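Local coordinates for stage II sporulation E family protein (PDB 3RNR), which is of uncharacterised function but probably acts as a metal-dependent protein phosphatase of the PP2C (SpoIIE-like) family, at residues 11-16 and 160-165; 30-35 and 51-56; 72-77 and 135-140; 176-181 and 206-211. All coordinates share one frame; numbering follows the deposited sequence. Where two conformers were deposited one is given.

Interaction 1: residues 11-16 and 160-165; sequences AYCVVV and VLVVSD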
loop_
_atom_site.group_PDB
_atom_site.type_symbol
_atom_site.label_atom_id
_atom_site.label_comp_id
_atom_site.label_asym_id
_atom_site.label_seq_id
_atom_site.Cartn_x
_atom_site.Cartn_y
_atom_site.Cartn_z
ATOM N N ALA B 11 1.357 4.240 -10.268
ATOM C CA ALA B 11 1.465 4.494 -8.838
ATOM C C ALA B 11 0.033 4.748 -8.377
ATOM O O ALA B 11 -0.695 5.504 -9.022
ATOM C CB ALA B 11 2.315 5.703 -8.576
ATOM N N TYR B 12 -0.371 4.123 -7.279
ATOM C CA TYR B 12 -1.774 4.171 -6.863
ATOM C C TYR B 12 -1.905 4.530 -5.402
ATOM O O TYR B 12 -0.945 4.416 -4.634
ATOM C CB TYR B 12 -2.451 2.819 -7.118
ATOM C CG TYR B 12 -1.836 1.681 -6.327
ATOM C CD1 TYR B 12 -2.175 1.466 -4.991
ATOM C CD2 TYR B 12 -0.903 0.840 -6.905
ATOM C CE1 TYR B 12 -1.606 0.421 -4.268
ATOM C CE2 TYR B 12 -0.335 -0.200 -6.195
ATOM C CZ TYR B 12 -0.681 -0.396 -4.880
ATOM O OH TYR B 12 -0.101 -1.431 -4.183
ATOM N N CYS B 13 -3.110 4.937 -5.018
ATOM C CA CYS B 13 -3.414 5.241 -3.625
ATOM C C CYS B 13 -4.835 4.794 -3.329
ATOM O O CYS B 13 -5.698 4.806 -4.208
ATOM C CB CYS B 13 -3.273 6.738 -3.349
ATOM S SG CYS B 13 -4.253 7.847 -4.438
ATOM N N VAL B 14 -5.074 4.371 -2.095
ATOM C CA VAL B 14 -6.402 3.929 -1.720
ATOM C C VAL B 14 -6.647 4.216 -0.241
ATOM O O VAL B 14 -5.722 4.148 0.570
ATOM C CB VAL B 14 -6.611 2.422 -2.062
ATOM C CG1 VAL B 14 -5.465 1.586 -1.564
ATOM C CG2 VAL B 14 -7.943 1.910 -1.485
ATOM N N VAL B 15 -7.884 4.573 0.088
ATOM C CA VAL B 15 -8.333 4.618 1.466
ATOM C C VAL B 15 -9.589 3.781 1.570
ATOM O O VAL B 15 -10.425 3.784 0.657
ATOM C CB VAL B 15 -8.628 6.069 1.951
ATOM C CG1 VAL B 15 -7.324 6.882 2.050
ATOM C CG2 VAL B 15 -9.652 6.775 1.018
ATOM N N VAL B 16 -9.726 3.074 2.684
ATOM C CA VAL B 16 -10.887 2.228 2.933
ATOM C C VAL B 16 -11.319 2.388 4.385
ATOM O O VAL B 16 -10.478 2.380 5.276
ATOM C CB VAL B 16 -10.543 0.733 2.728
ATOM C CG1 VAL B 16 -11.772 -0.117 2.986
ATOM C CG2 VAL B 16 -10.034 0.473 1.301
ATOM N N VAL B 160 -2.967 13.350 -7.049
ATOM C CA VAL B 160 -4.306 13.035 -6.588
ATOM C C VAL B 160 -4.258 12.703 -5.096
ATOM O O VAL B 160 -3.280 12.122 -4.598
ATOM C CB VAL B 160 -4.900 11.857 -7.400
ATOM C CG1 VAL B 160 -3.996 10.618 -7.297
ATOM C CG2 VAL B 160 -6.343 11.544 -6.951
ATOM N N LEU B 161 -5.320 13.088 -4.393
ATOM C CA LEU B 161 -5.455 12.806 -2.970
ATOM C C LEU B 161 -6.795 12.127 -2.722
ATOM O O LEU B 161 -7.826 12.599 -3.207
ATOM C CB LEU B 161 -5.357 14.104 -2.165
ATOM C CG LEU B 161 -5.666 14.013 -0.665
ATOM C CD1 LEU B 161 -4.444 13.547 0.060
ATOM C CD2 LEU B 161 -6.113 15.357 -0.125
ATOM N N VAL B 162 -6.771 11.006 -2.005
ATOM C CA VAL B 162 -7.995 10.359 -1.563
ATOM C C VAL B 162 -8.130 10.472 -0.032
ATOM O O VAL B 162 -7.137 10.407 0.700
ATOM C CB VAL B 162 -8.107 8.895 -2.056
ATOM C CG1 VAL B 162 -8.211 8.847 -3.601
ATOM C CG2 VAL B 162 -6.916 8.060 -1.584
ATOM N N VAL B 163 -9.365 10.630 0.433
ATOM C CA VAL B 163 -9.645 11.009 1.818
ATOM C C VAL B 163 -10.788 10.188 2.389
ATOM O O VAL B 163 -11.825 10.070 1.737
ATOM C CB VAL B 163 -10.153 12.458 1.877
ATOM C CG1 VAL B 163 -10.258 12.922 3.322
ATOM C CG2 VAL B 163 -9.260 13.366 1.088
ATOM N N SER B 164 -10.595 9.609 3.577
ATOM C CA SER B 164 -11.696 9.033 4.358
ATOM C C SER B 164 -11.743 9.714 5.712
ATOM O O SER B 164 -10.799 9.631 6.499
ATOM C CB SER B 164 -11.458 7.538 4.557
ATOM O OG SER B 164 -12.407 6.983 5.446
ATOM N N ASP B 165 -12.744 10.557 5.886
ATOM C CA ASP B 165 -13.096 11.201 7.150
ATOM C C ASP B 165 -14.384 10.911 7.927
ATOM O O ASP B 165 -14.774 11.763 8.723
ATOM C CB ASP B 165 -12.662 12.670 7.195
ATOM C CG ASP B 165 -13.435 13.513 6.261
ATOM O OD1 ASP B 165 -14.373 12.969 5.641
ATOM O OD2 ASP B 165 -13.117 14.714 6.172
#

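Interaction 2: residues 30-35 and 51-56; sequences QRALSA and LAAQAA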
loop_
_atom_site.group_PDB
_atom_site.type_symbol
_atom_site.label_atom_id
_atom_site.label_comp_id
_atom_site.label_asym_id
_atom_site.label_seq_id
_atom_site.Cartn_x
_atom_site.Cartn_y
_atom_site.Cartn_z
ATOM N N GLN B 30 -11.015 -4.824 5.663
ATOM C CA GLN B 30 -9.852 -5.646 5.320
ATOM C C GLN B 30 -10.009 -6.335 3.975
ATOM O O GLN B 30 -9.064 -6.393 3.195
ATOM C CB GLN B 30 -9.570 -6.685 6.409
ATOM C CG GLN B 30 -9.029 -6.066 7.679
ATOM C CD GLN B 30 -9.154 -6.976 8.871
ATOM O OE1 GLN B 30 -9.606 -8.118 8.755
ATOM N NE2 GLN B 30 -8.766 -6.473 10.032
ATOM N N ARG B 31 -11.194 -6.878 3.703
ATOM C CA ARG B 31 -11.409 -7.558 2.429
ATOM C C ARG B 31 -11.354 -6.569 1.294
ATOM O O ARG B 31 -10.815 -6.864 0.232
ATOM C CB ARG B 31 -12.764 -8.269 2.387
ATOM C CG ARG B 31 -12.697 -9.686 2.897
ATOM C CD ARG B 31 -12.993 -9.750 4.367
ATOM N NE ARG B 31 -12.841 -11.111 4.851
ATOM C CZ ARG B 31 -12.342 -11.419 6.039
ATOM N NH1 ARG B 31 -11.971 -10.454 6.873
ATOM N NH2 ARG B 31 -12.222 -12.693 6.393
ATOM N N ALA B 32 -11.925 -5.395 1.512
ATOM C CA ALA B 32 -11.923 -4.372 0.472
ATOM C C ALA B 32 -10.505 -3.888 0.169
ATOM O O ALA B 32 -10.111 -3.751 -0.981
ATOM C CB ALA B 32 -12.839 -3.193 0.874
ATOM N N LEU B 33 -9.741 -3.606 1.215
ATOM C CA LEU B 33 -8.391 -3.102 1.033
ATOM C C LEU B 33 -7.545 -4.173 0.329
ATOM O O LEU B 33 -6.883 -3.896 -0.652
ATOM C CB LEU B 33 -7.794 -2.740 2.402
ATOM C CG LEU B 33 -6.375 -2.168 2.505
ATOM C CD1 LEU B 33 -5.294 -3.201 2.114
ATOM C CD2 LEU B 33 -6.252 -0.881 1.692
ATOM N N SER B 34 -7.585 -5.402 0.836
ATOM C CA SER B 34 -6.751 -6.460 0.275
ATOM C C SER B 34 -7.104 -6.745 -1.184
ATOM O O SER B 34 -6.219 -6.902 -2.021
ATOM C CB SER B 34 -6.875 -7.745 1.091
ATOM O OG SER B 34 -6.022 -8.745 0.559
ATOM N N ALA B 35 -8.394 -6.823 -1.495
ATOM C CA ALA B 35 -8.790 -7.084 -2.877
ATOM C C ALA B 35 -8.374 -5.925 -3.808
ATOM O O ALA B 35 -7.856 -6.145 -4.905
ATOM C CB ALA B 35 -10.289 -7.359 -2.976
ATOM N N LEU B 51 -14.484 -2.942 -8.059
ATOM C CA LEU B 51 -15.306 -4.108 -8.375
ATOM C C LEU B 51 -14.782 -5.368 -7.687
ATOM O O LEU B 51 -15.564 -6.199 -7.232
ATOM C CB LEU B 51 -15.404 -4.311 -9.894
ATOM C CG LEU B 51 -16.141 -3.181 -10.629
ATOM C CD1 LEU B 51 -16.092 -3.392 -12.153
ATOM C CD2 LEU B 51 -17.597 -3.066 -10.152
ATOM N N ALA B 52 -13.462 -5.513 -7.598
ATOM C CA ALA B 52 -12.898 -6.643 -6.853
ATOM C C ALA B 52 -13.184 -6.544 -5.340
ATOM O O ALA B 52 -13.536 -7.541 -4.690
ATOM C CB ALA B 52 -11.388 -6.792 -7.130
ATOM N N ALA B 53 -13.028 -5.351 -4.780
ATOM C CA ALA B 53 -13.393 -5.113 -3.381
ATOM C C ALA B 53 -14.852 -5.489 -3.123
ATOM O O ALA B 53 -15.174 -6.151 -2.136
ATOM C CB ALA B 53 -13.140 -3.641 -2.997
ATOM N N GLN B 54 -15.730 -5.061 -4.021
ATOM C CA GLN B 54 -17.145 -5.386 -3.915
ATOM C C GLN B 54 -17.372 -6.898 -3.932
ATOM O O GLN B 54 -18.116 -7.426 -3.115
ATOM C CB GLN B 54 -17.943 -4.727 -5.050
ATOM C CG GLN B 54 -19.417 -5.228 -5.169
ATOM C CD GLN B 54 -20.301 -4.831 -3.981
ATOM O OE1 GLN B 54 -19.921 -4.012 -3.144
ATOM N NE2 GLN B 54 -21.480 -5.433 -3.900
ATOM N N ALA B 55 -16.727 -7.595 -4.865
ATOM C CA ALA B 55 -16.918 -9.032 -4.981
ATOM C C ALA B 55 -16.444 -9.738 -3.708
ATOM O O ALA B 55 -17.104 -10.661 -3.220
ATOM C CB ALA B 55 -16.202 -9.582 -6.225
ATOM N N ALA B 56 -15.315 -9.288 -3.158
ATOM C CA ALA B 56 -14.747 -9.909 -1.963
ATOM C C ALA B 56 -15.604 -9.701 -0.723
ATOM O O ALA B 56 -15.824 -10.631 0.052
ATOM C CB ALA B 56 -13.324 -9.405 -1.707
#

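Interaction 3: residues 72-77 and 135-140; sequences ATMAVA and SFIGIE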
loop_
_atom_site.group_PDB
_atom_site.type_symbol
_atom_site.label_atom_id
_atom_site.label_comp_id
_atom_site.label_asym_id
_atom_site.label_seq_id
_atom_site.Cartn_x
_atom_site.Cartn_y
_atom_site.Cartn_z
ATOM N N ALA B 72 -18.035 -1.319 3.693
ATOM C CA ALA B 72 -16.981 -0.328 3.817
ATOM C C ALA B 72 -17.187 0.725 2.747
ATOM O O ALA B 72 -17.916 0.495 1.787
ATOM C CB ALA B 72 -15.605 -1.001 3.651
ATOM N N THR B 73 -16.543 1.876 2.902
ATOM C CA THR B 73 -16.544 2.895 1.851
ATOM C C THR B 73 -15.090 3.014 1.428
ATOM O O THR B 73 -14.195 2.626 2.183
ATOM C CB THR B 73 -17.030 4.260 2.363
ATOM O OG1 THR B 73 -16.234 4.652 3.491
ATOM C CG2 THR B 73 -18.484 4.157 2.811
HETATM N N MSE B 74 -14.840 3.488 0.215
HETATM C CA MSE B 74 -13.450 3.582 -0.228
HETATM C C MSE B 74 -13.288 4.597 -1.348
HETATM O O MSE B 74 -14.253 4.946 -2.020
HETATM C CB MSE B 74 -12.971 2.203 -0.698
HETATM C CG MSE B 74 -13.660 1.714 -1.967
HETATM SE SE MSE B 74 -13.038 -0.045 -2.511
HETATM C CE MSE B 74 -11.209 0.431 -2.981
ATOM N N ALA B 75 -12.061 5.066 -1.545
ATOM C CA ALA B 75 -11.742 5.862 -2.713
ATOM C C ALA B 75 -10.371 5.410 -3.189
ATOM O O ALA B 75 -9.498 5.110 -2.374
ATOM C CB ALA B 75 -11.732 7.353 -2.370
ATOM N N VAL B 76 -10.187 5.364 -4.501
ATOM C CA VAL B 76 -8.946 4.842 -5.069
ATOM C C VAL B 76 -8.562 5.630 -6.323
ATOM O O VAL B 76 -9.432 6.087 -7.078
ATOM C CB VAL B 76 -9.084 3.331 -5.370
ATOM C CG1 VAL B 76 -10.374 3.055 -6.113
ATOM C CG2 VAL B 76 -7.887 2.830 -6.161
ATOM N N ALA B 77 -7.267 5.808 -6.542
ATOM C CA ALA B 77 -6.821 6.491 -7.742
ATOM C C ALA B 77 -5.497 5.887 -8.198
ATOM O O ALA B 77 -4.779 5.269 -7.411
ATOM C CB ALA B 77 -6.692 7.987 -7.484
ATOM N N SER B 135 -24.578 3.995 -1.178
ATOM C CA SER B 135 -23.767 3.040 -1.928
ATOM C C SER B 135 -22.518 2.728 -1.111
ATOM O O SER B 135 -21.881 3.642 -0.614
ATOM C CB SER B 135 -23.401 3.602 -3.305
ATOM O OG SER B 135 -22.841 2.577 -4.120
ATOM N N PHE B 136 -22.190 1.448 -0.945
ATOM C CA PHE B 136 -21.023 1.058 -0.149
ATOM C C PHE B 136 -20.542 -0.298 -0.631
ATOM O O PHE B 136 -21.292 -1.029 -1.289
ATOM C CB PHE B 136 -21.343 1.019 1.366
ATOM C CG PHE B 136 -22.416 0.020 1.745
ATOM C CD1 PHE B 136 -22.081 -1.290 2.072
ATOM C CD2 PHE B 136 -23.757 0.396 1.786
ATOM C CE1 PHE B 136 -23.074 -2.228 2.429
ATOM C CE2 PHE B 136 -24.763 -0.530 2.143
ATOM C CZ PHE B 136 -24.412 -1.842 2.460
ATOM N N ILE B 137 -19.294 -0.627 -0.309
ATOM C CA ILE B 137 -18.716 -1.894 -0.708
ATOM C C ILE B 137 -19.323 -2.945 0.201
ATOM O O ILE B 137 -19.179 -2.877 1.430
ATOM C CB ILE B 137 -17.170 -1.898 -0.536
ATOM C CG1 ILE B 137 -16.535 -0.710 -1.272
ATOM C CG2 ILE B 137 -16.579 -3.217 -1.030
ATOM C CD1 ILE B 137 -16.788 -0.743 -2.803
ATOM N N GLY B 138 -19.970 -3.934 -0.410
ATOM C CA GLY B 138 -20.743 -4.921 0.323
ATOM C C GLY B 138 -22.247 -4.753 0.177
ATOM O O GLY B 138 -23.033 -5.563 0.685
ATOM N N ILE B 139 -22.669 -3.716 -0.534
ATOM C CA ILE B 139 -24.105 -3.514 -0.739
ATOM C C ILE B 139 -24.638 -4.662 -1.610
ATOM O O ILE B 139 -23.906 -5.212 -2.428
ATOM C CB ILE B 139 -24.380 -2.139 -1.388
ATOM C CG1 ILE B 139 -25.871 -1.785 -1.316
ATOM C CG2 ILE B 139 -23.840 -2.113 -2.814
ATOM C CD1 ILE B 139 -26.177 -0.333 -1.729
ATOM N N GLU B 140 -25.900 -5.041 -1.438
ATOM C CA GLU B 140 -26.389 -6.240 -2.122
ATOM C C GLU B 140 -26.153 -6.221 -3.639
ATOM O O GLU B 140 -25.759 -7.221 -4.232
ATOM C CB GLU B 140 -27.867 -6.495 -1.796
ATOM C CG GLU B 140 -28.451 -7.671 -2.544
ATOM C CD GLU B 140 -29.919 -7.887 -2.233
ATOM O OE1 GLU B 140 -30.652 -8.352 -3.132
ATOM O OE2 GLU B 140 -30.337 -7.597 -1.091
#

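Interaction 4: residues 176-181 and 206-211; sequences IAMALS and LALVIL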
loop_
_atom_site.group_PDB
_atom_site.type_symbol
_atom_site.label_atom_id
_atom_site.label_comp_id
_atom_site.label_asym_id
_atom_site.label_seq_id
_atom_site.Cartn_x
_atom_site.Cartn_y
_atom_site.Cartn_z
ATOM N N ILE B 176 -0.073 9.179 7.094
ATOM C CA ILE B 176 -0.382 9.509 5.711
ATOM C C ILE B 176 0.434 8.598 4.788
ATOM O O ILE B 176 1.594 8.347 5.059
ATOM C CB ILE B 176 -0.019 10.962 5.427
ATOM C CG1 ILE B 176 -0.740 11.872 6.429
ATOM C CG2 ILE B 176 -0.359 11.322 3.983
ATOM C CD1 ILE B 176 -0.230 13.304 6.434
ATOM N N ALA B 177 -0.166 8.080 3.721
ATOM C CA ALA B 177 0.601 7.270 2.776
ATOM C C ALA B 177 0.782 8.070 1.481
ATOM O O ALA B 177 -0.183 8.612 0.952
ATOM C CB ALA B 177 -0.115 5.947 2.490
HETATM N N MSE B 178 2.009 8.148 0.976
HETATM C CA MSE B 178 2.272 8.952 -0.215
HETATM C C MSE B 178 3.203 8.216 -1.153
HETATM O O MSE B 178 4.194 7.633 -0.717
HETATM C CB MSE B 178 2.974 10.273 0.145
HETATM C CG MSE B 178 2.459 11.000 1.356
HETATM SE SE MSE B 178 3.650 12.528 1.730
HETATM C CE MSE B 178 5.339 11.585 1.816
ATOM N N ALA B 179 2.889 8.280 -2.440
ATOM C CA ALA B 179 3.775 7.803 -3.489
ATOM C C ALA B 179 4.307 9.025 -4.232
ATOM O O ALA B 179 3.525 9.739 -4.848
ATOM C CB ALA B 179 2.996 6.901 -4.436
ATOM N N LEU B 180 5.624 9.270 -4.166
ATOM C CA LEU B 180 6.236 10.425 -4.809
ATOM C C LEU B 180 7.438 9.996 -5.654
ATOM O O LEU B 180 7.830 8.839 -5.660
ATOM C CB LEU B 180 6.751 11.411 -3.757
ATOM C CG LEU B 180 5.951 11.610 -2.474
ATOM C CD1 LEU B 180 6.793 12.340 -1.440
ATOM C CD2 LEU B 180 4.677 12.388 -2.778
ATOM N N SER B 181 8.053 10.952 -6.328
ATOM C CA SER B 181 9.302 10.679 -7.010
ATOM C C SER B 181 10.356 11.397 -6.191
ATOM O O SER B 181 10.046 12.379 -5.518
ATOM C CB SER B 181 9.264 11.217 -8.441
ATOM O OG SER B 181 9.327 12.624 -8.431
ATOM N N LEU B 206 -5.589 9.712 4.879
ATOM C CA LEU B 206 -5.175 10.314 3.615
ATOM C C LEU B 206 -4.201 9.422 2.884
ATOM O O LEU B 206 -3.356 8.773 3.509
ATOM C CB LEU B 206 -4.475 11.661 3.864
ATOM C CG LEU B 206 -5.216 12.790 4.573
ATOM C CD1 LEU B 206 -4.302 14.004 4.702
ATOM C CD2 LEU B 206 -6.505 13.154 3.823
ATOM N N ALA B 207 -4.319 9.396 1.561
ATOM C CA ALA B 207 -3.321 8.758 0.720
ATOM C C ALA B 207 -3.213 9.576 -0.549
ATOM O O ALA B 207 -4.206 10.134 -1.035
ATOM C CB ALA B 207 -3.696 7.319 0.399
ATOM N N LEU B 208 -2.009 9.657 -1.096
ATOM C CA LEU B 208 -1.824 10.510 -2.257
ATOM C C LEU B 208 -0.760 10.015 -3.210
ATOM O O LEU B 208 0.165 9.300 -2.821
ATOM C CB LEU B 208 -1.524 11.943 -1.822
ATOM C CG LEU B 208 -0.271 12.126 -0.996
ATOM C CD1 LEU B 208 0.856 12.630 -1.886
ATOM C CD2 LEU B 208 -0.555 13.121 0.128
ATOM N N VAL B 209 -0.871 10.417 -4.463
ATOM C CA VAL B 209 0.144 10.165 -5.467
ATOM C C VAL B 209 0.545 11.466 -6.134
ATOM O O VAL B 209 -0.291 12.255 -6.430
ATOM C CB VAL B 209 -0.312 9.204 -6.530
ATOM C CG1 VAL B 209 0.788 8.985 -7.556
ATOM C CG2 VAL B 209 -0.772 7.923 -5.943
ATOM N N ILE B 210 1.834 11.676 -6.333
ATOM C CA ILE B 210 2.358 12.804 -7.085
ATOM C C ILE B 210 3.158 12.275 -8.255
ATOM O O ILE B 210 3.995 11.434 -8.085
ATOM C CB ILE B 210 3.296 13.668 -6.280
ATOM C CG1 ILE B 210 2.680 14.093 -4.969
ATOM C CG2 ILE B 210 3.718 14.869 -7.064
ATOM C CD1 ILE B 210 1.547 14.908 -5.096
ATOM N N LEU B 211 2.871 12.772 -9.440
ATOM C CA LEU B 211 3.555 12.337 -10.621
ATOM C C LEU B 211 5.034 12.744 -10.589
ATOM O O LEU B 211 5.319 13.882 -10.339
ATOM C CB LEU B 211 2.874 12.916 -11.828
ATOM C CG LEU B 211 3.476 12.551 -13.162
ATOM C CD1 LEU B 211 3.665 11.127 -13.285
ATOM C CD2 LEU B 211 2.662 13.033 -14.263
#

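Interaction 1: residues 11-16 and 160-165
Strands 11-16 and 160-164 run nearly in the same direction, 11° apart, yet share no hydrogen bond: their axes come no nearer than 6.6 Å, too far for backbone pairing, and side chains make the bridge, partly onto the facing main chain. The tightest packing lies around V15 and V162, which pass each other antiparallel, flank to flank. V15 CG1, anti to its carbonyl carbon (chi1 -68°), reaches V162 CG2 at 3.8 Å. Its second methyl, CG2, drops onto the backbone of the other strand, 3.8 Å from V163 C, and meets the CB of S164 at 4.0 Å. Next to this pair C13 SG projects between its backbone N and carbonyl carbon (chi1 55°), where it touches V162 CG2 at 3.9 Å and V160 CG1 at 4.0 Å. The two strands belong to different sheets, and their meeting side chains fill the middle of the beta sandwich that forms the centre of the PP2C fold; each strand is hydrogen-bonded to a neighbour within its own sheet, V15 with A75 and V162 with A207. Y12, V14 and V16 point out of the sandwich, and V16 reaches helix 25-41. S164 still packs its CB against V15 while OG, anti to the backbone N, is hydrogen-bonded to D17 OD1. The contact gives out at partly exposed D165, whose carboxylate is salt-bridged to R95 and hydrogen-bonded to Q201 N.

Interaction 2: residues 30-35 and 51-56
The flat groups here are peptide planes in the middle and side-chain amides and a guanidinium at the margins. The methyl of A35 sits over the plane of the A52-A53 peptide, with A35 CB 3.7 Å from A52 O and 3.8 Å from A53 N, so that it straddles the group instead of meeting one end. The guanidinium of R31 is turned off the interface: bends at chi1 (-89°) and chi2 (92°) carry it away from 51-56, to a cation-pi contact with W60 and a hydrogen bond from NH1 to a bound glycerol. On the far side of the second helix Q54 directs its carboxamide away from 30-35, its OE1 taking the N-H of G138 and its NE2 bonding to I139 O. Between these margins the contact is made almost wholly of alanine methyls. A53 CB presses on A32 O at 3.6 Å and meets A32 CB at 3.9 Å. A56 CB closes the row, 3.9 Å from A35 CB, and also lies near R31 O. With nothing larger than a methyl between them, the backbones come very close: A32 CA and A53 CA are 4.2 Å apart, and the helix axes approach to 7.8 Å at an angle of 142°. A32 also leans on V16 of the sheet, while A53 leans on I137. Helices 25-41 and 46-63 thus form an antiparallel helical hairpin, the helical layer that packs on one face of the central beta sandwich in PP2C phosphatases.

Interaction 3: residues 72-77 and 135-140
A single antiparallel bridge, a hydrogen-bonded pair, joins the start of strand 72-77 to the otherwise irregular chain at 135-140. A72 and I137 exchange both backbone bonds: I137 N donates to A72 O at 2.7 Å, nearly along the C=O axis, and A72 N returns a bond of 3.0 Å to I137 O in the carbonyl plane. The side chain of I137 then folds against the strand. Its CG1, anti to the carbonyl carbon, meets SE of the selenomethionine M74 at 3.8 Å, and I137 CD1 lies equally far from it. The two side chains run roughly perpendicular; chi1 67° and an extended chi2 (-179°) put selenium beside the isoleucine tip, and the bend at chi3 turns only the terminal CE. I137, in the long loop between helix 113-119 and strand 146-153, lies between helix 46-63 and the antiparallel sheet of the PP2C sandwich, touching V57 of one and V91 of the other. This bridge residue is also the second residue of a type II turn from F136 to I139, closed by the bond from I139 N to F136 O. G138 supplies the positive phi (107°) that this turn needs. Across it the CB of I139 sits 3.8 Å above the centre of the F136 ring, while F136 CB approaches A72 O at 3.5 Å. T73 directs its CB away, with OG1 hydrogen-bonded to Y168 OH.

Interaction 4: residues 176-181 and 206-211
L208 and M178 form the apolar centre, running alongside each other in the same direction. L208 CG lies between its backbone N and carbonyl carbon (chi1 61°), which places CG 3.8 Å from M178 CG and CD1 3.8 Å from M178 CB. The same CD1 meets L180 CD2, whose other neighbour, I210 CG1, is unusually tight at 3.4 Å. Helix 186-193, the middle of the beta-alpha-beta crossover that links these parallel strands, covers M178 and L180. On the other face the small side chains of A177, A179 and A207 lie against V4 of the facing sheet. Further out runs the backbone ladder. A177 O accepts from L208 N and A179 N donates to L208 O, both at 2.9 Å; A179 O takes I210 N almost along its C=O axis, whereas the bond from A177 N to L206 O is longer, 3.3 Å, with the donor above the carbonyl plane. At the outer edge, strand 176-181 pairs antiparallel with a strand of the second subunit, and R175 of that subunit bonds to I210 O. The chemistry implies an apolar, buried seam held by four main-chain bonds, the longest at the L206 end, with pairing that runs on into the second subunit.

From the N terminus, 11-16 opens interaction 1, which closes only at 160-165 after 143 intervening residues, tying the two sheets together. Nested inside that loop are interactions 2 and 3, in series. Interaction 2 closes early, pairing consecutive helices 25-41 and 46-63; interaction 3 then brings a distant loop back to strand 72-80. The three adjoin: 10-18 and 72-80 are neighbours in one sheet, helix 25-41 packs on the former, and helix 46-63 meets the loop at 135-140. Interaction 4 follows interaction 1, closing the C-terminal crossover beside strand 159-164 in the second sheet, about 21 Å between centres from interactions 2 and 3.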